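Local coordinates for dual specificity protein phosphatase 15 (Homo sapiens, PDB 1YZ4) that removes phosphate from phosphotyrosine, phosphoserine and phosphothreonine residues of proteins by hydrolysis, here represented by its catalytic domain, at residues Asp27-Asn32 with Asn86-Ser91; Cys73-His78 with Arg151-Arg156; Ile101-Val106 with Glu119-Thr124; Tyr105-Thr110 with Glu139-Ala144. The protein carries 1 engineered substitution. All blocks are in the same frame, centred on the assembly; numbering follows the deposited sequence.

In the fold
From the N terminus, interaction 1 opens on helix 26-31 and closes on strand 87-91, the strand that leads into the phosphate-binding loop. Interaction 2 starts on helix 70-82, before interaction 1 has closed, and ends on helix 145-157 near the C terminus, so the two cross. Interactions 3 and 4 both lie within the span of interaction 2, set out from helix 97-110 and share Tyr105 and Val106; they reach helix 114-123 and helix 132-143 respectively. Interaction 1 packs one helix against the sheet, while the other three join the helices of the opposite side. Tyr105 also links to interaction 2, its OH hydrogen-bonded to His78 ND1.

Interaction 1: Asp27-Asn32 with Asn86-Ser91; sequences DQLGRN and NCLVHS. Engineered in segment 86-91: Ser91 (natural residue Cys). With SO4 (sulfate ion), chain D.
Leu29 and Leu88 are paired with their CA atoms 8.7 Å apart, and the CA atoms of Asn32 and Asn86 lie 7.5 Å apart, so the end of helix 26-31 stands at side-chain distance from strand 87-91, with no hydrogen bond joining the two. The apolar part is a single meeting of methyl groups: the tip of Leu29 bends in toward Leu88, which points across at the helix, and CD2 of Leu29 lies 4.2 Å from CD2 of Leu88. The second touch comes where the helix stops. Asn32, the first residue to leave helical geometry, lets its carbonyl O approach the amide carbon CG of Asn86 at 3.6 Å. With CG anti to its carbonyl carbon (chi1 -68°), Asn86 lays CB and the amide alongside this oxygen in plain van der Waals contact. Further along the segment, the engineered Ser91, a cysteine in the natural sequence and the predicted phosphocysteine position, sends OG to O3 of a bound sulfate at 2.5 Å. The backbone N atoms of Ala93, Ile95 and Ser96 and NE of Arg97 also hydrogen-bond the sulfate, as expected of the P-loop of the protein tyrosine phosphatase family. Leu88 turns to helix 26-31 on one side of the sheet, whereas Val89 packs on Ile101 of helix 97-110 on the other; strands 15-18 and 36-40 flank strand 87-91.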
loop_
_atom_site.group_PDB
_atom_site.type_symbol
_atom_site.label_atom_id
_atom_site.label_comp_id
_atom_site.label_asym_id
_atom_site.label_seq_id
_atom_site.Cartn_x
_atom_site.Cartn_y
_atom_site.Cartn_z
ATOM N N ASP A 27 17.627 -9.165 -0.903
ATOM C CA ASP A 27 17.839 -9.297 -2.329
ATOM C C ASP A 27 16.714 -8.582 -3.075
ATOM O O ASP A 27 16.958 -7.844 -4.032
ATOM C CB ASP A 27 17.878 -10.774 -2.705
ATOM C CG ASP A 27 18.105 -10.991 -4.180
ATOM O OD1 ASP A 27 17.195 -10.675 -4.972
ATOM O OD2 ASP A 27 19.197 -11.471 -4.548
ATOM N N GLN A 28 15.481 -8.800 -2.626
ATOM C CA GLN A 28 14.323 -8.169 -3.246
ATOM C C GLN A 28 14.402 -6.667 -3.037
ATOM O O GLN A 28 14.215 -5.889 -3.972
ATOM C CB GLN A 28 13.018 -8.687 -2.633
ATOM C CG GLN A 28 12.530 -10.025 -3.167
ATOM C CD GLN A 28 11.101 -10.327 -2.732
ATOM O OE1 GLN A 28 10.186 -9.564 -3.022
ATOM N NE2 GLN A 28 10.909 -11.439 -2.034
ATOM N N LEU A 29 14.685 -6.274 -1.801
ATOM C CA LEU A 29 14.787 -4.868 -1.441
ATOM C C LEU A 29 15.804 -4.121 -2.294
ATOM O O LEU A 29 15.561 -2.983 -2.709
ATOM C CB LEU A 29 15.145 -4.738 0.043
ATOM C CG LEU A 29 14.022 -5.165 0.997
ATOM C CD1 LEU A 29 14.551 -5.293 2.420
ATOM C CD2 LEU A 29 12.887 -4.152 0.928
ATOM N N GLY A 30 16.939 -4.764 -2.558
ATOM C CA GLY A 30 17.975 -4.141 -3.363
ATOM C C GLY A 30 17.603 -4.138 -4.830
ATOM O O GLY A 30 17.770 -3.139 -5.528
ATOM N N ARG A 31 17.095 -5.272 -5.292
ATOM C CA ARG A 31 16.677 -5.425 -6.677
ATOM C C ARG A 31 15.687 -4.323 -7.053
ATOM O O ARG A 31 15.831 -3.680 -8.094
ATOM C CB ARG A 31 16.031 -6.801 -6.864
ATOM C CG ARG A 31 15.530 -7.083 -8.267
ATOM C CD ARG A 31 14.937 -8.483 -8.373
ATOM N NE ARG A 31 14.478 -8.781 -9.729
ATOM C CZ ARG A 31 13.907 -9.927 -10.095
ATOM N NH1 ARG A 31 13.719 -10.894 -9.205
ATOM N NH2 ARG A 31 13.520 -10.105 -11.352
ATOM N N ASN A 32 14.690 -4.106 -6.195
ATOM C CA ASN A 32 13.671 -3.090 -6.443
ATOM C C ASN A 32 13.990 -1.704 -5.867
ATOM O O ASN A 32 13.121 -0.826 -5.826
ATOM C CB ASN A 32 12.314 -3.570 -5.921
ATOM C CG ASN A 32 11.808 -4.783 -6.665
ATOM O OD1 ASN A 32 11.972 -4.883 -7.880
ATOM N ND2 ASN A 32 11.182 -5.710 -5.948
ATOM N N ASN A 86 11.175 4.410 -3.747
ATOM C CA ASN A 86 10.357 3.237 -4.029
ATOM C C ASN A 86 9.747 2.755 -2.725
ATOM O O ASN A 86 10.461 2.491 -1.752
ATOM C CB ASN A 86 11.187 2.118 -4.658
ATOM C CG ASN A 86 11.657 2.460 -6.049
ATOM O OD1 ASN A 86 12.660 3.147 -6.225
ATOM N ND2 ASN A 86 10.926 1.990 -7.051
ATOM N N CYS A 87 8.425 2.635 -2.704
ATOM C CA CYS A 87 7.753 2.216 -1.489
ATOM C C CYS A 87 7.133 0.833 -1.521
ATOM O O CYS A 87 6.401 0.483 -2.448
ATOM C CB CYS A 87 6.674 3.234 -1.098
ATOM S SG CYS A 87 5.854 2.858 0.483
ATOM N N LEU A 88 7.443 0.053 -0.491
ATOM C CA LEU A 88 6.886 -1.284 -0.345
ATOM C C LEU A 88 5.898 -1.268 0.816
ATOM O O LEU A 88 6.270 -0.959 1.946
ATOM C CB LEU A 88 7.978 -2.320 -0.037
ATOM C CG LEU A 88 7.479 -3.570 0.717
ATOM C CD1 LEU A 88 6.592 -4.412 -0.194
ATOM C CD2 LEU A 88 8.657 -4.400 1.204
ATOM N N VAL A 89 4.640 -1.578 0.541
ATOM C CA VAL A 89 3.655 -1.640 1.614
ATOM C C VAL A 89 3.430 -3.132 1.873
ATOM O O VAL A 89 3.174 -3.899 0.939
ATOM C CB VAL A 89 2.314 -0.978 1.213
ATOM C CG1 VAL A 89 1.377 -0.948 2.417
ATOM C CG2 VAL A 89 2.558 0.437 0.687
ATOM N N HIS A 90 3.532 -3.549 3.131
ATOM C CA HIS A 90 3.346 -4.959 3.451
ATOM C C HIS A 90 2.583 -5.247 4.740
ATOM O O HIS A 90 2.517 -4.420 5.656
ATOM C CB HIS A 90 4.709 -5.649 3.520
ATOM C CG HIS A 90 5.500 -5.289 4.737
ATOM N ND1 HIS A 90 5.300 -5.894 5.960
ATOM C CD2 HIS A 90 6.476 -4.370 4.928
ATOM C CE1 HIS A 90 6.122 -5.365 6.851
ATOM N NE2 HIS A 90 6.846 -4.439 6.250
ATOM N N SER A 91 2.003 -6.443 4.778
ATOM C CA SER A 91 1.268 -6.961 5.928
ATOM C C SER A 91 1.649 -8.439 5.936
ATOM O O SER A 91 2.057 -8.976 4.900
ATOM C CB SER A 91 -0.244 -6.753 5.773
ATOM O OG SER A 91 -0.649 -6.813 4.417
HETATM S S SO4 D . -2.489 -9.478 5.656
HETATM O O1 SO4 D . -1.778 -10.180 6.717
HETATM O O2 SO4 D . -3.096 -8.264 6.191
HETATM O O3 SO4 D . -1.574 -9.133 4.590
HETATM O O4 SO4 D . -3.535 -10.315 5.085
#

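Interaction 2: Cys73-His78 with Arg151-Arg156; sequences CINFIH and RQLEER
Leu153 reaches from helix 145-157 to Ile74, Asn75 and His78 of helix 70-82, and nearly every touch between the segments is made by its side chain. CB lies above the plane of the imidazole, displaced past its CD2-NE2 side, 3.7 Å from His78 CD2, and CG stays close to the same carbon. At CG the chain forks. One branch, CD1, sits over the ring face in a CH-pi contact, 4.1 Å from the His78 centroid and 10° off the ring normal, and also meets Ile74 CG2 at 3.7 Å. The helix axes stand 11.0 Å apart at closest approach and cross at -45°; within the protein tyrosine phosphatase fold this packs the C-terminal helix onto the helical layer beside the central sheet. The other branch, CD2, lies against the amide of Asn75, 3.6 Å from OD1, and also touches His78 CB and CG, while ND2 of that amide bonds Lys71 O within its own helix. His78 places its ring by pointing CG away from the backbone N (chi1 -152°), and ND1 is hydrogen-bonded to Tyr105 OH of helix 97-110, which restrains the ring whose face Leu153 covers. Thr108 of the same helix also touches Leu153.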
loop_
_atom_site.group_PDB
_atom_site.type_symbol
_atom_site.label_atom_id
_atom_site.label_comp_id
_atom_site.label_asym_id
_atom_site.label_seq_id
_atom_site.Cartn_x
_atom_site.Cartn_y
_atom_site.Cartn_z
ATOM N N CYS A 73 -0.811 7.427 5.085
ATOM C CA CYS A 73 -0.136 6.447 4.237
ATOM C C CYS A 73 -0.016 6.951 2.805
ATOM O O CYS A 73 1.040 6.831 2.170
ATOM C CB CYS A 73 -0.887 5.107 4.234
ATOM S SG CYS A 73 -0.713 4.081 5.728
ATOM N N ILE A 74 -1.104 7.510 2.291
ATOM C CA ILE A 74 -1.099 8.020 0.933
ATOM C C ILE A 74 -0.118 9.183 0.781
ATOM O O ILE A 74 0.514 9.335 -0.262
ATOM C CB ILE A 74 -2.513 8.456 0.516
ATOM C CG1 ILE A 74 -3.396 7.213 0.369
ATOM C CG2 ILE A 74 -2.465 9.257 -0.773
ATOM C CD1 ILE A 74 -4.844 7.504 0.023
ATOM N N ASN A 75 0.016 9.992 1.826
ATOM C CA ASN A 75 0.926 11.125 1.775
ATOM C C ASN A 75 2.355 10.631 1.806
ATOM O O ASN A 75 3.221 11.164 1.115
ATOM C CB ASN A 75 0.654 12.080 2.937
ATOM C CG ASN A 75 -0.400 13.126 2.590
ATOM O OD1 ASN A 75 -0.085 14.186 2.054
ATOM N ND2 ASN A 75 -1.662 12.818 2.875
ATOM N N PHE A 76 2.589 9.597 2.606
ATOM C CA PHE A 76 3.908 8.990 2.733
ATOM C C PHE A 76 4.317 8.436 1.361
ATOM O O PHE A 76 5.370 8.780 0.819
ATOM C CB PHE A 76 3.840 7.859 3.762
ATOM C CG PHE A 76 5.165 7.202 4.050
ATOM C CD1 PHE A 76 6.112 7.830 4.856
ATOM C CD2 PHE A 76 5.439 5.929 3.565
ATOM C CE1 PHE A 76 7.312 7.194 5.185
ATOM C CE2 PHE A 76 6.640 5.279 3.884
ATOM C CZ PHE A 76 7.577 5.911 4.698
ATOM N N ILE A 77 3.463 7.585 0.800
ATOM C CA ILE A 77 3.727 6.975 -0.500
ATOM C C ILE A 77 3.977 7.988 -1.611
ATOM O O ILE A 77 4.939 7.867 -2.371
ATOM C CB ILE A 77 2.557 6.064 -0.925
ATOM C CG1 ILE A 77 2.511 4.833 -0.010
ATOM C CG2 ILE A 77 2.710 5.652 -2.396
ATOM C CD1 ILE A 77 1.208 4.051 -0.089
ATOM N N HIS A 78 3.104 8.983 -1.705
ATOM C CA HIS A 78 3.225 9.997 -2.738
ATOM C C HIS A 78 4.553 10.742 -2.635
ATOM O O HIS A 78 5.280 10.871 -3.625
ATOM C CB HIS A 78 2.064 10.978 -2.640
ATOM C CG HIS A 78 1.698 11.607 -3.946
ATOM N ND1 HIS A 78 1.305 10.869 -5.042
ATOM C CD2 HIS A 78 1.644 12.904 -4.328
ATOM C CE1 HIS A 78 1.023 11.684 -6.041
ATOM N NE2 HIS A 78 1.221 12.926 -5.633
ATOM N N ARG A 151 -6.496 16.402 -4.782
ATOM C CA ARG A 151 -6.249 17.832 -4.876
ATOM C C ARG A 151 -5.221 18.245 -3.810
ATOM O O ARG A 151 -4.325 19.051 -4.076
ATOM C CB ARG A 151 -7.557 18.600 -4.674
ATOM C CG ARG A 151 -7.428 20.111 -4.773
ATOM C CD ARG A 151 -8.257 20.767 -3.678
ATOM N NE ARG A 151 -7.696 20.509 -2.350
ATOM C CZ ARG A 151 -8.414 20.430 -1.233
ATOM N NH1 ARG A 151 -9.730 20.584 -1.275
ATOM N NH2 ARG A 151 -7.815 20.204 -0.070
ATOM N N GLN A 152 -5.357 17.684 -2.607
ATOM C CA GLN A 152 -4.435 17.987 -1.516
ATOM C C GLN A 152 -2.995 17.615 -1.861
ATOM O O GLN A 152 -2.080 18.412 -1.660
ATOM C CB GLN A 152 -4.858 17.252 -0.242
ATOM C CG GLN A 152 -5.702 18.083 0.706
ATOM C CD GLN A 152 -6.151 17.300 1.929
ATOM O OE1 GLN A 152 -5.339 16.673 2.614
ATOM N NE2 GLN A 152 -7.451 17.336 2.214
ATOM N N LEU A 153 -2.797 16.406 -2.383
ATOM C CA LEU A 153 -1.458 15.946 -2.745
ATOM C C LEU A 153 -0.815 16.869 -3.774
ATOM O O LEU A 153 0.395 17.104 -3.746
ATOM C CB LEU A 153 -1.508 14.520 -3.302
ATOM C CG LEU A 153 -1.951 13.424 -2.330
ATOM C CD1 LEU A 153 -2.227 12.150 -3.104
ATOM C CD2 LEU A 153 -0.890 13.196 -1.267
ATOM N N GLU A 154 -1.629 17.381 -4.691
ATOM C CA GLU A 154 -1.136 18.282 -5.718
ATOM C C GLU A 154 -0.602 19.538 -5.034
ATOM O O GLU A 154 0.420 20.091 -5.436
ATOM C CB GLU A 154 -2.269 18.644 -6.679
ATOM C CG GLU A 154 -2.864 17.443 -7.403
ATOM C CD GLU A 154 -4.147 17.779 -8.143
ATOM O OE1 GLU A 154 -4.145 18.743 -8.935
ATOM O OE2 GLU A 154 -5.158 17.076 -7.938
ATOM N N GLU A 155 -1.296 19.973 -3.988
ATOM C CA GLU A 155 -0.895 21.158 -3.247
ATOM C C GLU A 155 0.384 20.925 -2.454
ATOM O O GLU A 155 1.317 21.718 -2.534
ATOM C CB GLU A 155 -2.015 21.583 -2.300
ATOM C CG GLU A 155 -3.166 22.313 -2.967
ATOM C CD GLU A 155 -4.393 22.367 -2.077
ATOM O OE1 GLU A 155 -4.223 22.469 -0.843
ATOM O OE2 GLU A 155 -5.525 22.312 -2.604
ATOM N N ARG A 156 0.427 19.836 -1.690
ATOM C CA ARG A 156 1.597 19.516 -0.879
ATOM C C ARG A 156 2.862 19.168 -1.650
ATOM O O ARG A 156 3.951 19.592 -1.274
ATOM C CB ARG A 156 1.290 18.361 0.080
ATOM C CG ARG A 156 0.753 18.787 1.443
ATOM C CD ARG A 156 -0.569 19.506 1.305
ATOM N NE ARG A 156 -1.347 19.472 2.537
ATOM C CZ ARG A 156 -2.557 20.010 2.662
ATOM N NH1 ARG A 156 -3.119 20.623 1.629
ATOM N NH2 ARG A 156 -3.207 19.934 3.815
#

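Interaction 3: Ile101-Val106 with Glu119-Thr124; sequences IVTAYV and EAIKAT
The contact of Ile121 with Val102 and Thr103 is a small, fully buried patch that joins helix 97-110, the helix following the phosphate-binding loop, to the last turns of helix 114-123. Ile121 supplies it through one atom, CD1. Its CG1 branch leaves beside the backbone N (chi1 -65°) and continues fully extended, which carries the methyl across to the facing helix. There it meets Val102 tip to tip, CD1 lying 4.2 Å from CG2, and it crosses the side chain of Thr103 at a slant, 3.4 Å from OG1. That hydroxyl is turned back into its own helix, where it is hydrogen-bonded to Thr99 O, so its polar demand is met although a methyl group lies against it. The carbonyl O of Ile121 also accepts both Thr124 N at 2.9 Å and Thr124 OG1 at 3.0 Å. The two donors come from the same face of the carbonyl plane, the hydroxyl making a C=O...O angle of 133°, and together they tie Thr124 back to the turn that carries Ile121. Val102 and Ile121 both rest on Leu17 of strand 15-18, and Val106 and Thr103 continue the interface onto Val117 of helix 114-123, while Ile101, Ala104 and Tyr105 of helix 97-110 meet helix 70-82 and Ala104 also touches helix 132-143.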
loop_
_atom_site.group_PDB
_atom_site.type_symbol
_atom_site.label_atom_id
_atom_site.label_comp_id
_atom_site.label_asym_id
_atom_site.label_seq_id
_atom_site.Cartn_x
_atom_site.Cartn_y
_atom_site.Cartn_z
ATOM N N ILE A 101 -4.508 -0.474 1.838
ATOM C CA ILE A 101 -3.787 0.790 1.814
ATOM C C ILE A 101 -3.383 1.166 0.380
ATOM O O ILE A 101 -3.575 2.305 -0.040
ATOM C CB ILE A 101 -2.525 0.732 2.736
ATOM C CG1 ILE A 101 -2.935 0.897 4.201
ATOM C CG2 ILE A 101 -1.549 1.835 2.385
ATOM C CD1 ILE A 101 -3.823 -0.202 4.718
ATOM N N VAL A 102 -2.843 0.216 -0.379
ATOM C CA VAL A 102 -2.437 0.521 -1.751
ATOM C C VAL A 102 -3.624 0.854 -2.668
ATOM O O VAL A 102 -3.516 1.725 -3.543
ATOM C CB VAL A 102 -1.605 -0.638 -2.370
ATOM C CG1 VAL A 102 -2.288 -1.960 -2.119
ATOM C CG2 VAL A 102 -1.444 -0.425 -3.872
ATOM N N THR A 103 -4.752 0.176 -2.465
ATOM C CA THR A 103 -5.939 0.415 -3.281
ATOM C C THR A 103 -6.405 1.850 -3.066
ATOM O O THR A 103 -6.714 2.571 -4.021
ATOM C CB THR A 103 -7.080 -0.575 -2.920
ATOM O OG1 THR A 103 -6.652 -1.908 -3.210
ATOM C CG2 THR A 103 -8.338 -0.301 -3.746
ATOM N N ALA A 104 -6.432 2.263 -1.806
ATOM C CA ALA A 104 -6.840 3.611 -1.459
ATOM C C ALA A 104 -5.931 4.621 -2.161
ATOM O O ALA A 104 -6.392 5.647 -2.656
ATOM C CB ALA A 104 -6.764 3.791 0.041
ATOM N N TYR A 105 -4.636 4.325 -2.206
ATOM C CA TYR A 105 -3.684 5.213 -2.857
ATOM C C TYR A 105 -3.962 5.347 -4.350
ATOM O O TYR A 105 -4.036 6.450 -4.889
ATOM C CB TYR A 105 -2.261 4.696 -2.698
ATOM C CG TYR A 105 -1.262 5.602 -3.369
ATOM C CD1 TYR A 105 -0.934 6.839 -2.809
ATOM C CD2 TYR A 105 -0.675 5.253 -4.588
ATOM C CE1 TYR A 105 -0.051 7.706 -3.444
ATOM C CE2 TYR A 105 0.214 6.122 -5.232
ATOM C CZ TYR A 105 0.518 7.345 -4.648
ATOM O OH TYR A 105 1.390 8.209 -5.262
ATOM N N VAL A 106 -4.087 4.203 -5.016
ATOM C CA VAL A 106 -4.336 4.180 -6.447
ATOM C C VAL A 106 -5.680 4.819 -6.775
ATOM O O VAL A 106 -5.838 5.441 -7.823
ATOM C CB VAL A 106 -4.278 2.737 -6.983
ATOM C CG1 VAL A 106 -4.574 2.714 -8.484
ATOM C CG2 VAL A 106 -2.889 2.157 -6.710
ATOM N N GLU A 119 -9.489 -4.970 -8.894
ATOM C CA GLU A 119 -9.441 -5.904 -10.012
ATOM C C GLU A 119 -8.159 -5.706 -10.811
ATOM O O GLU A 119 -7.573 -6.667 -11.320
ATOM C CB GLU A 119 -10.659 -5.704 -10.922
ATOM C CG GLU A 119 -10.696 -6.607 -12.154
ATOM C CD GLU A 119 -11.964 -6.424 -12.981
ATOM O OE1 GLU A 119 -12.065 -7.024 -14.077
ATOM O OE2 GLU A 119 -12.867 -5.683 -12.534
ATOM N N ALA A 120 -7.723 -4.456 -10.920
ATOM C CA ALA A 120 -6.504 -4.157 -11.657
ATOM C C ALA A 120 -5.301 -4.671 -10.864
ATOM O O ALA A 120 -4.328 -5.174 -11.435
ATOM C CB ALA A 120 -6.390 -2.660 -11.895
ATOM N N ILE A 121 -5.377 -4.554 -9.543
ATOM C CA ILE A 121 -4.295 -5.025 -8.696
ATOM C C ILE A 121 -4.218 -6.554 -8.746
ATOM O O ILE A 121 -3.123 -7.122 -8.812
ATOM C CB ILE A 121 -4.484 -4.539 -7.241
ATOM C CG1 ILE A 121 -4.372 -3.013 -7.202
ATOM C CG2 ILE A 121 -3.427 -5.152 -6.329
ATOM C CD1 ILE A 121 -4.537 -2.403 -5.816
ATOM N N LYS A 122 -5.378 -7.209 -8.741
ATOM C CA LYS A 122 -5.436 -8.672 -8.791
ATOM C C LYS A 122 -4.724 -9.227 -10.026
ATOM O O LYS A 122 -4.139 -10.310 -9.984
ATOM C CB LYS A 122 -6.889 -9.164 -8.784
ATOM C CG LYS A 122 -7.579 -9.170 -7.411
ATOM C CD LYS A 122 -9.023 -9.664 -7.532
ATOM C CE LYS A 122 -9.642 -10.043 -6.185
ATOM N NZ LYS A 122 -8.969 -11.228 -5.548
ATOM N N ALA A 123 -4.776 -8.484 -11.126
ATOM C CA ALA A 123 -4.134 -8.915 -12.362
ATOM C C ALA A 123 -2.641 -9.144 -12.156
ATOM O O ALA A 123 -2.047 -10.002 -12.802
ATOM C CB ALA A 123 -4.358 -7.874 -13.461
ATOM N N THR A 124 -2.043 -8.378 -11.247
ATOM C CA THR A 124 -0.614 -8.486 -10.958
ATOM C C THR A 124 -0.356 -9.076 -9.576
ATOM O O THR A 124 0.759 -9.007 -9.060
ATOM C CB THR A 124 0.064 -7.110 -11.001
ATOM O OG1 THR A 124 -0.453 -6.291 -9.944
ATOM C CG2 THR A 124 -0.196 -6.431 -12.335
#

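Interaction 4: Tyr105-Thr110 with Glu139-Ala144; sequences YVMTVT and EEFGWA
Val106 O, one residue before the Met107 that packs on Gly142, accepts both Thr110 N at 3.0 Å and Thr110 OG1 at 2.6 Å. The two donors approach from opposite faces of the carbonyl plane and grip one oxygen in the final turn of helix 97-110. Met107, bent at chi3 (75°), brings its CE methyl to 3.4 Å from Gly142 CA, directly against the backbone of helix 132-143. The same methyl lies near the edge of the Phe141 ring, 4.1 Å from CD2. Further round this edge, Thr108 CG2 approaches in the ring plane, a tight 3.2 Å from Phe141 CZ. Beyond the segments, Phe70 of helix 70-82 packs edge-to-face with Phe141. The short helix axes run nearly parallel, 10.4 Å apart at 18°, an arrangement that belongs to the helical layer on one side of the central sheet in the dual-specificity phosphatase fold.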
loop_
_atom_site.group_PDB
_atom_site.type_symbol
_atom_site.label_atom_id
_atom_site.label_comp_id
_atom_site.label_asym_id
_atom_site.label_seq_id
_atom_site.Cartn_x
_atom_site.Cartn_y
_atom_site.Cartn_z
ATOM N N TYR A 105 -4.636 4.325 -2.206
ATOM C CA TYR A 105 -3.684 5.213 -2.857
ATOM C C TYR A 105 -3.962 5.347 -4.350
ATOM O O TYR A 105 -4.036 6.450 -4.889
ATOM C CB TYR A 105 -2.261 4.696 -2.698
ATOM C CG TYR A 105 -1.262 5.602 -3.369
ATOM C CD1 TYR A 105 -0.934 6.839 -2.809
ATOM C CD2 TYR A 105 -0.675 5.253 -4.588
ATOM C CE1 TYR A 105 -0.051 7.706 -3.444
ATOM C CE2 TYR A 105 0.214 6.122 -5.232
ATOM C CZ TYR A 105 0.518 7.345 -4.648
ATOM O OH TYR A 105 1.390 8.209 -5.262
ATOM N N VAL A 106 -4.087 4.203 -5.016
ATOM C CA VAL A 106 -4.336 4.180 -6.447
ATOM C C VAL A 106 -5.680 4.819 -6.775
ATOM O O VAL A 106 -5.838 5.441 -7.823
ATOM C CB VAL A 106 -4.278 2.737 -6.983
ATOM C CG1 VAL A 106 -4.574 2.714 -8.484
ATOM C CG2 VAL A 106 -2.889 2.157 -6.710
ATOM N N MET A 107 -6.648 4.678 -5.879
ATOM C CA MET A 107 -7.947 5.293 -6.113
ATOM C C MET A 107 -7.780 6.809 -6.196
ATOM O O MET A 107 -8.296 7.442 -7.117
ATOM C CB MET A 107 -8.925 4.952 -4.983
ATOM C CG MET A 107 -9.508 3.553 -5.055
ATOM S SD MET A 107 -10.336 3.064 -3.527
ATOM C CE MET A 107 -11.837 4.017 -3.639
ATOM N N THR A 108 -7.040 7.389 -5.249
ATOM C CA THR A 108 -6.860 8.835 -5.249
ATOM C C THR A 108 -6.050 9.374 -6.427
ATOM O O THR A 108 -6.408 10.417 -6.981
ATOM C CB THR A 108 -6.228 9.370 -3.922
ATOM O OG1 THR A 108 -4.859 9.720 -4.142
ATOM C CG2 THR A 108 -6.322 8.346 -2.816
ATOM N N VAL A 109 -4.980 8.686 -6.829
ATOM C CA VAL A 109 -4.182 9.182 -7.955
ATOM C C VAL A 109 -4.790 8.910 -9.329
ATOM O O VAL A 109 -4.391 9.533 -10.306
ATOM C CB VAL A 109 -2.721 8.636 -7.954
ATOM C CG1 VAL A 109 -2.009 9.076 -6.697
ATOM C CG2 VAL A 109 -2.713 7.125 -8.093
ATOM N N THR A 110 -5.749 7.989 -9.406
ATOM C CA THR A 110 -6.398 7.674 -10.684
ATOM C C THR A 110 -7.845 8.175 -10.742
ATOM O O THR A 110 -8.407 8.365 -11.824
ATOM C CB THR A 110 -6.425 6.157 -10.954
ATOM O OG1 THR A 110 -7.279 5.525 -9.999
ATOM C CG2 THR A 110 -5.029 5.563 -10.856
ATOM N N GLU A 139 -15.065 1.688 0.200
ATOM C CA GLU A 139 -16.269 2.239 -0.416
ATOM C C GLU A 139 -16.429 3.688 0.050
ATOM O O GLU A 139 -16.599 4.596 -0.763
ATOM C CB GLU A 139 -17.498 1.429 0.011
ATOM C CG GLU A 139 -18.151 0.620 -1.094
ATOM C CD GLU A 139 -18.847 1.485 -2.121
ATOM O OE1 GLU A 139 -18.171 2.317 -2.760
ATOM O OE2 GLU A 139 -20.072 1.331 -2.290
ATOM N N GLU A 140 -16.374 3.885 1.368
ATOM C CA GLU A 140 -16.501 5.213 1.960
ATOM C C GLU A 140 -15.466 6.139 1.346
ATOM O O GLU A 140 -15.800 7.149 0.741
ATOM C CB GLU A 140 -16.258 5.162 3.470
ATOM C CG GLU A 140 -17.364 4.535 4.302
ATOM C CD GLU A 140 -16.979 4.410 5.775
ATOM O OE1 GLU A 140 -16.576 5.433 6.383
ATOM O OE2 GLU A 140 -17.083 3.286 6.321
ATOM N N PHE A 141 -14.202 5.768 1.518
ATOM C CA PHE A 141 -13.076 6.541 1.020
ATOM C C PHE A 141 -13.271 6.991 -0.423
ATOM O O PHE A 141 -12.972 8.137 -0.769
ATOM C CB PHE A 141 -11.793 5.720 1.131
ATOM C CG PHE A 141 -10.574 6.437 0.632
ATOM C CD1 PHE A 141 -9.995 7.459 1.382
ATOM C CD2 PHE A 141 -10.023 6.115 -0.610
ATOM C CE1 PHE A 141 -8.890 8.153 0.904
ATOM C CE2 PHE A 141 -8.918 6.803 -1.099
ATOM C CZ PHE A 141 -8.347 7.828 -0.341
ATOM N N GLY A 142 -13.771 6.088 -1.260
ATOM C CA GLY A 142 -13.987 6.428 -2.652
ATOM C C GLY A 142 -14.968 7.571 -2.809
ATOM O O GLY A 142 -14.739 8.504 -3.579
ATOM N N TRP A 143 -16.063 7.504 -2.063
ATOM C CA TRP A 143 -17.093 8.526 -2.126
ATOM C C TRP A 143 -16.655 9.848 -1.505
ATOM O O TRP A 143 -16.759 10.906 -2.129
ATOM C CB TRP A 143 -18.353 8.039 -1.404
ATOM C CG TRP A 143 -19.553 8.938 -1.575
ATOM C CD1 TRP A 143 -20.451 8.924 -2.609
ATOM C CD2 TRP A 143 -19.984 9.982 -0.688
ATOM N NE1 TRP A 143 -21.413 9.889 -2.418
ATOM C CE2 TRP A 143 -21.150 10.553 -1.250
ATOM C CE3 TRP A 143 -19.498 10.490 0.523
ATOM C CZ2 TRP A 143 -21.837 11.608 -0.637
ATOM C CZ3 TRP A 143 -20.184 11.541 1.133
ATOM C CH2 TRP A 143 -21.340 12.086 0.549
ATOM N N ALA A 144 -16.154 9.779 -0.276
ATOM C CA ALA A 144 -15.766 10.975 0.461
ATOM C C ALA A 144 -14.393 11.612 0.233
ATOM O O ALA A 144 -14.265 12.636 -0.437
ATOM C CB ALA A 144 -15.959 10.716 1.964
#